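Local coordinates for spore germination protein GerM (Bacillus subtilis subsp. subtilis str. 168, PDB 6GZB) that is a lipoprotein of tandem GerMN domains that affects both sporulation and germination, although its molecular function is unknown, at residues V66-P71 against I95-F100; K129-E134 against M168-T173. All blocks are in the same frame, centred on the assembly; numbering follows the deposited sequence.

Interaction 1 (V66-P71 against I95-F100); sequences VAQTLP and ILPNGF
The amide of Gln68 lies flat on the ring of Phe100, the two planes only 10° apart. Gln68 CG sits over the middle of the ring, 3.8 Å from the centroid of Phe100 and 13° off its normal, which meets the criteria for a CH-pi contact. The side chain bends at chi2 (-76°), carrying CD round to within 3.5 Å of Phe100 CZ. A hydrogen bond from Gln68 NE2 to Ala67 O (3.1 Å) helps to fix the rotation of the amide, while Gln68 OE1 faces Pro97 CG at 3.5 Å. Val66 CB approaches the same ring at its edge.

Farther along strand 65-73, Leu70 and Pro97 meet tip to tip, with Leu70 CD1 3.9 Å from Pro97 CD. Beyond them Ile95 CD1 reaches Leu70 CB at 4.1 Å. A type II turn from Pro97 to Phe100 joins the proline to the aromatic, with Gly99 at a positive phi. Strand 65-73 and strand 100-101 are the two outer strands of a three-stranded antiparallel sheet centred on 51-60, and Tyr214 of strand 213-223 also meets the Phe100 ring. With no hydrogen bond between the segments, cohesion here rests on apolar packing and the amide-ring stack.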
loop_
_atom_site.group_PDB
_atom_site.type_symbol
_atom_site.label_atom_id
_atom_site.label_comp_id
_atom_site.label_asym_id
_atom_site.label_seq_id
_atom_site.Cartn_x
_atom_site.Cartn_y
_atom_site.Cartn_z
ATOM N N VAL A 66 -2.586 -0.436 -6.600
ATOM C CA VAL A 66 -1.657 0.638 -6.256
ATOM C C VAL A 66 -2.439 1.888 -5.882
ATOM O O VAL A 66 -3.416 2.234 -6.544
ATOM C CB VAL A 66 -0.768 1.043 -7.453
ATOM C CG1 VAL A 66 0.324 1.986 -6.979
ATOM C CG2 VAL A 66 -0.173 -0.173 -8.146
ATOM N N ALA A 67 -1.972 2.592 -4.862
ATOM C CA ALA A 67 -2.559 3.874 -4.484
ATOM C C ALA A 67 -2.250 4.911 -5.564
ATOM O O ALA A 67 -1.112 5.030 -6.004
ATOM C CB ALA A 67 -2.003 4.338 -3.140
ATOM N N GLN A 68 -3.282 5.626 -6.006
ATOM C CA GLN A 68 -3.111 6.893 -6.692
ATOM C C GLN A 68 -3.885 7.974 -5.967
ATOM O O GLN A 68 -5.097 7.864 -5.788
ATOM C CB GLN A 68 -3.581 6.795 -8.138
ATOM C CG GLN A 68 -2.693 5.924 -9.008
ATOM C CD GLN A 68 -1.404 6.623 -9.379
ATOM O OE1 GLN A 68 -1.384 7.468 -10.279
ATOM N NE2 GLN A 68 -0.323 6.298 -8.669
ATOM N N THR A 69 -3.168 8.995 -5.499
ATOM C CA THR A 69 -3.788 10.054 -4.709
ATOM C C THR A 69 -4.299 11.158 -5.617
ATOM O O THR A 69 -3.541 11.740 -6.388
ATOM C CB THR A 69 -2.821 10.611 -3.654
ATOM O OG1 THR A 69 -2.667 9.642 -2.606
ATOM C CG2 THR A 69 -3.368 11.897 -3.046
ATOM N N LEU A 70 -5.613 11.356 -5.596
ATOM C CA LEU A 70 -6.306 12.117 -6.628
ATOM C C LEU A 70 -7.324 13.066 -6.001
ATOM O O LEU A 70 -7.820 12.804 -4.909
ATOM C CB LEU A 70 -7.005 11.167 -7.602
ATOM C CG LEU A 70 -6.051 10.360 -8.474
ATOM C CD1 LEU A 70 -6.793 9.242 -9.192
ATOM C CD2 LEU A 70 -5.333 11.279 -9.455
ATOM N N PRO A 71 -7.629 14.178 -6.691
ATOM C CA PRO A 71 -8.523 15.205 -6.154
ATOM C C PRO A 71 -9.989 14.803 -6.232
ATOM O O PRO A 71 -10.511 14.582 -7.318
ATOM C CB PRO A 71 -8.256 16.411 -7.063
ATOM C CG PRO A 71 -7.840 15.821 -8.361
ATOM C CD PRO A 71 -7.147 14.517 -8.043
ATOM N N ILE A 95 -10.349 11.809 -14.106
ATOM C CA ILE A 95 -9.097 12.051 -13.398
ATOM C C ILE A 95 -8.201 10.822 -13.374
ATOM O O ILE A 95 -7.229 10.769 -12.623
ATOM C CB ILE A 95 -9.348 12.530 -11.957
ATOM C CG1 ILE A 95 -10.295 11.574 -11.232
ATOM C CG2 ILE A 95 -9.938 13.932 -11.969
ATOM C CD1 ILE A 95 -10.472 11.879 -9.761
ATOM N N LEU A 96 -8.509 9.853 -14.228
ATOM C CA LEU A 96 -7.778 8.587 -14.268
ATOM C C LEU A 96 -6.400 8.801 -14.877
ATOM O O LEU A 96 -6.285 9.194 -16.025
ATOM C CB LEU A 96 -8.559 7.568 -15.104
ATOM C CG LEU A 96 -8.173 6.091 -15.010
ATOM C CD1 LEU A 96 -8.329 5.591 -13.587
ATOM C CD2 LEU A 96 -9.035 5.269 -15.954
ATOM N N PRO A 97 -5.338 8.529 -14.113
ATOM C CA PRO A 97 -4.008 8.635 -14.693
ATOM C C PRO A 97 -3.743 7.589 -15.766
ATOM O O PRO A 97 -4.253 6.462 -15.697
ATOM C CB PRO A 97 -3.077 8.418 -13.494
ATOM C CG PRO A 97 -3.893 8.816 -12.315
ATOM C CD PRO A 97 -5.295 8.416 -12.649
ATOM N N ASN A 98 -2.865 7.936 -16.696
ATOM C CA ASN A 98 -2.398 6.997 -17.702
ATOM C C ASN A 98 -1.700 5.814 -17.029
ATOM O O ASN A 98 -0.894 5.989 -16.115
ATOM C CB ASN A 98 -1.427 7.686 -18.673
ATOM C CG ASN A 98 -2.100 8.745 -19.538
ATOM O OD1 ASN A 98 -3.301 8.693 -19.802
ATOM N ND2 ASN A 98 -1.313 9.706 -19.999
ATOM N N GLY A 99 -1.960 4.616 -17.543
ATOM C CA GLY A 99 -1.324 3.401 -17.047
ATOM C C GLY A 99 -2.072 2.777 -15.877
ATOM O O GLY A 99 -1.557 1.880 -15.210
ATOM N N PHE A 100 -3.275 3.272 -15.612
ATOM C CA PHE A 100 -4.115 2.739 -14.543
ATOM C C PHE A 100 -5.534 2.538 -15.042
ATOM O O PHE A 100 -5.984 3.257 -15.932
ATOM C CB PHE A 100 -4.142 3.700 -13.348
ATOM C CG PHE A 100 -2.835 3.805 -12.634
ATOM C CD1 PHE A 100 -1.867 4.700 -13.067
ATOM C CD2 PHE A 100 -2.554 2.981 -11.555
ATOM C CE1 PHE A 100 -0.655 4.788 -12.412
ATOM C CE2 PHE A 100 -1.328 3.040 -10.925
ATOM C CZ PHE A 100 -0.385 3.956 -11.347
#

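Interaction 2 (K129-E134 against M168-T173); sequences KNYKKE and MPVGGT
Tyr131 and Val170 contribute the most surface, the valine lying against one face of the tyrosine ring. Val170 CG2 stands 3.6 Å from the centroid of Tyr131, 23° off the normal and displaced toward the rim, a CH-pi contact. Its closest ring atom is Tyr131 CZ, at 3.4 Å from Val170 CG2. The phenol ends at the backbone of the other loop: Val170 N donates to Tyr131 OH over 3.2 Å, nearly straight at 163°. The same hydroxyl bonds to Glu136 OE2, which also accepts from Gly171 N, so one carboxylate oxygen joins the phenol to the opposing backbone.

Within the GerMN fold, 129-134 leads from strand 119-124 into helix 136-147, while the loop 168-173 follows the edge strand 163-164; the contact therefore ties the approach to the helix to the loop leaving the mixed sheet. Replacing Tyr131 by a phenylalanine would probably keep the ring on Val170 but leave Val170 N and Glu136 without their phenolic partner.

Pro169, next in buried surface, adds its CG at 4.1 Å from Tyr131 CE2, and Met168, its chain bent at chi2 and chi3, brings CE to 3.8 Å from Tyr131 CZ. At the solvent side, the aliphatic part of Lys129 crosses Pro169, and Lys133 CB approaches Val170 CG1 at 4.1 Å.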
loop_
_atom_site.group_PDB
_atom_site.type_symbol
_atom_site.label_atom_id
_atom_site.label_comp_id
_atom_site.label_asym_id
_atom_site.label_seq_id
_atom_site.Cartn_x
_atom_site.Cartn_y
_atom_site.Cartn_z
ATOM N N LYS A 129 -21.050 -7.763 -9.191
ATOM C CA LYS A 129 -20.715 -9.118 -9.610
ATOM C C LYS A 129 -20.084 -9.169 -10.991
ATOM O O LYS A 129 -19.522 -10.196 -11.369
ATOM C CB LYS A 129 -21.955 -10.005 -9.592
ATOM C CG LYS A 129 -22.559 -10.190 -8.216
ATOM C CD LYS A 129 -23.675 -11.226 -8.240
ATOM C CE LYS A 129 -24.313 -11.368 -6.869
ATOM N NZ LYS A 129 -25.713 -11.867 -6.934
ATOM N N ASN A 130 -20.152 -8.065 -11.733
ATOM C CA ASN A 130 -19.818 -8.083 -13.159
ATOM C C ASN A 130 -18.339 -7.832 -13.430
ATOM O O ASN A 130 -17.997 -7.012 -14.273
ATOM C CB ASN A 130 -20.632 -7.038 -13.914
ATOM C CG ASN A 130 -22.119 -7.308 -13.869
ATOM O OD1 ASN A 130 -22.553 -8.448 -13.713
ATOM N ND2 ASN A 130 -22.910 -6.247 -13.976
ATOM N N TYR A 131 -17.469 -8.568 -12.750
ATOM C CA TYR A 131 -16.033 -8.451 -12.958
ATOM C C TYR A 131 -15.478 -9.755 -13.522
ATOM O O TYR A 131 -16.117 -10.796 -13.428
ATOM C CB TYR A 131 -15.343 -8.099 -11.638
ATOM C CG TYR A 131 -15.538 -9.125 -10.539
ATOM C CD1 TYR A 131 -14.717 -10.232 -10.447
ATOM C CD2 TYR A 131 -16.530 -8.968 -9.587
ATOM C CE1 TYR A 131 -14.869 -11.153 -9.429
ATOM C CE2 TYR A 131 -16.692 -9.884 -8.566
ATOM C CZ TYR A 131 -15.883 -10.998 -8.516
ATOM O OH TYR A 131 -16.036 -11.938 -7.516
ATOM N N LYS A 132 -14.273 -9.698 -14.079
ATOM C CA LYS A 132 -13.575 -10.903 -14.522
ATOM C C LYS A 132 -12.926 -11.634 -13.353
ATOM O O LYS A 132 -12.394 -11.013 -12.435
ATOM C CB LYS A 132 -12.502 -10.540 -15.547
ATOM C CG LYS A 132 -13.062 -10.027 -16.862
ATOM C CD LYS A 132 -11.952 -9.730 -17.859
ATOM C CE LYS A 132 -12.513 -9.316 -19.214
ATOM N NZ LYS A 132 -11.780 -8.162 -19.810
ATOM N N LYS A 133 -12.927 -12.958 -13.414
ATOM C CA LYS A 133 -12.424 -13.792 -12.325
ATOM C C LYS A 133 -11.003 -13.406 -11.933
ATOM O O LYS A 133 -10.642 -13.396 -10.755
ATOM C CB LYS A 133 -12.459 -15.259 -12.746
ATOM C CG LYS A 133 -12.214 -16.243 -11.615
ATOM C CD LYS A 133 -12.632 -17.651 -12.018
ATOM C CE LYS A 133 -11.436 -18.516 -12.371
ATOM N NZ LYS A 133 -10.806 -19.090 -11.149
ATOM N N GLU A 134 -10.212 -13.045 -12.933
ATOM C CA GLU A 134 -8.806 -12.715 -12.747
ATOM C C GLU A 134 -8.606 -11.504 -11.824
ATOM O O GLU A 134 -7.527 -11.313 -11.276
ATOM C CB GLU A 134 -8.173 -12.425 -14.112
ATOM C CG GLU A 134 -8.072 -13.643 -15.024
ATOM C CD GLU A 134 -9.418 -14.119 -15.561
ATOM O OE1 GLU A 134 -10.243 -13.274 -15.976
ATOM O OE2 GLU A 134 -9.651 -15.348 -15.567
ATOM N N MET A 168 -16.177 -14.178 -2.451
ATOM C CA MET A 168 -16.470 -13.367 -3.623
ATOM C C MET A 168 -17.283 -14.200 -4.613
ATOM O O MET A 168 -17.084 -15.400 -4.723
ATOM C CB MET A 168 -15.174 -12.863 -4.266
ATOM C CG MET A 168 -14.481 -11.758 -3.485
ATOM S SD MET A 168 -15.403 -10.205 -3.489
ATOM C CE MET A 168 -14.988 -9.559 -5.104
ATOM N N PRO A 169 -18.233 -13.564 -5.306
ATOM C CA PRO A 169 -19.277 -14.284 -6.034
ATOM C C PRO A 169 -18.774 -15.051 -7.255
ATOM O O PRO A 169 -19.260 -16.136 -7.534
ATOM C CB PRO A 169 -20.244 -13.172 -6.466
ATOM C CG PRO A 169 -19.454 -11.913 -6.383
ATOM C CD PRO A 169 -18.499 -12.121 -5.246
ATOM N N VAL A 170 -17.834 -14.482 -8.001
ATOM C CA VAL A 170 -17.497 -15.026 -9.311
ATOM C C VAL A 170 -16.599 -16.256 -9.198
ATOM O O VAL A 170 -16.839 -17.264 -9.853
ATOM C CB VAL A 170 -16.819 -13.972 -10.205
ATOM C CG1 VAL A 170 -16.264 -14.611 -11.469
ATOM C CG2 VAL A 170 -17.802 -12.867 -10.543
ATOM N N GLY A 171 -15.579 -16.180 -8.353
ATOM C CA GLY A 171 -14.581 -17.240 -8.261
ATOM C C GLY A 171 -14.465 -17.866 -6.882
ATOM O O GLY A 171 -13.679 -18.781 -6.680
ATOM N N GLY A 172 -15.196 -17.339 -5.912
ATOM C CA GLY A 172 -15.294 -17.993 -4.605
ATOM C C GLY A 172 -14.145 -17.699 -3.648
ATOM O O GLY A 172 -13.999 -18.370 -2.635
ATOM N N THR A 173 -13.343 -16.680 -3.943
ATOM C CA THR A 173 -12.276 -16.276 -3.036
ATOM C C THR A 173 -12.845 -15.959 -1.659
ATOM O O THR A 173 -13.722 -15.113 -1.532
ATOM C CB THR A 173 -11.533 -15.027 -3.553
ATOM O OG1 THR A 173 -11.008 -15.299 -4.856
ATOM C CG2 THR A 173 -10.393 -14.641 -2.605
#

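Overall arrangement
Interaction 1 is buried, with five of seven touching residues buried and none exposed, whereas interaction 2 lies at the surface, with one buried and three exposed. They bury similar areas, 348 and 355 Å², by different chemistry: no hydrogen bond crosses the first, while the second has one to a phenol, and lysine chains at its margin. Each uses an aromatic ring face, stacked with an amide in interaction 1 and met by a methyl in interaction 2. Their elements differ: interaction 1 sets an outer strand of the three-stranded sheet against the loop before strand 100-101, and interaction 2 joins two loops that follow strands of a four-stranded sheet. Their centres lie 23 Å apart.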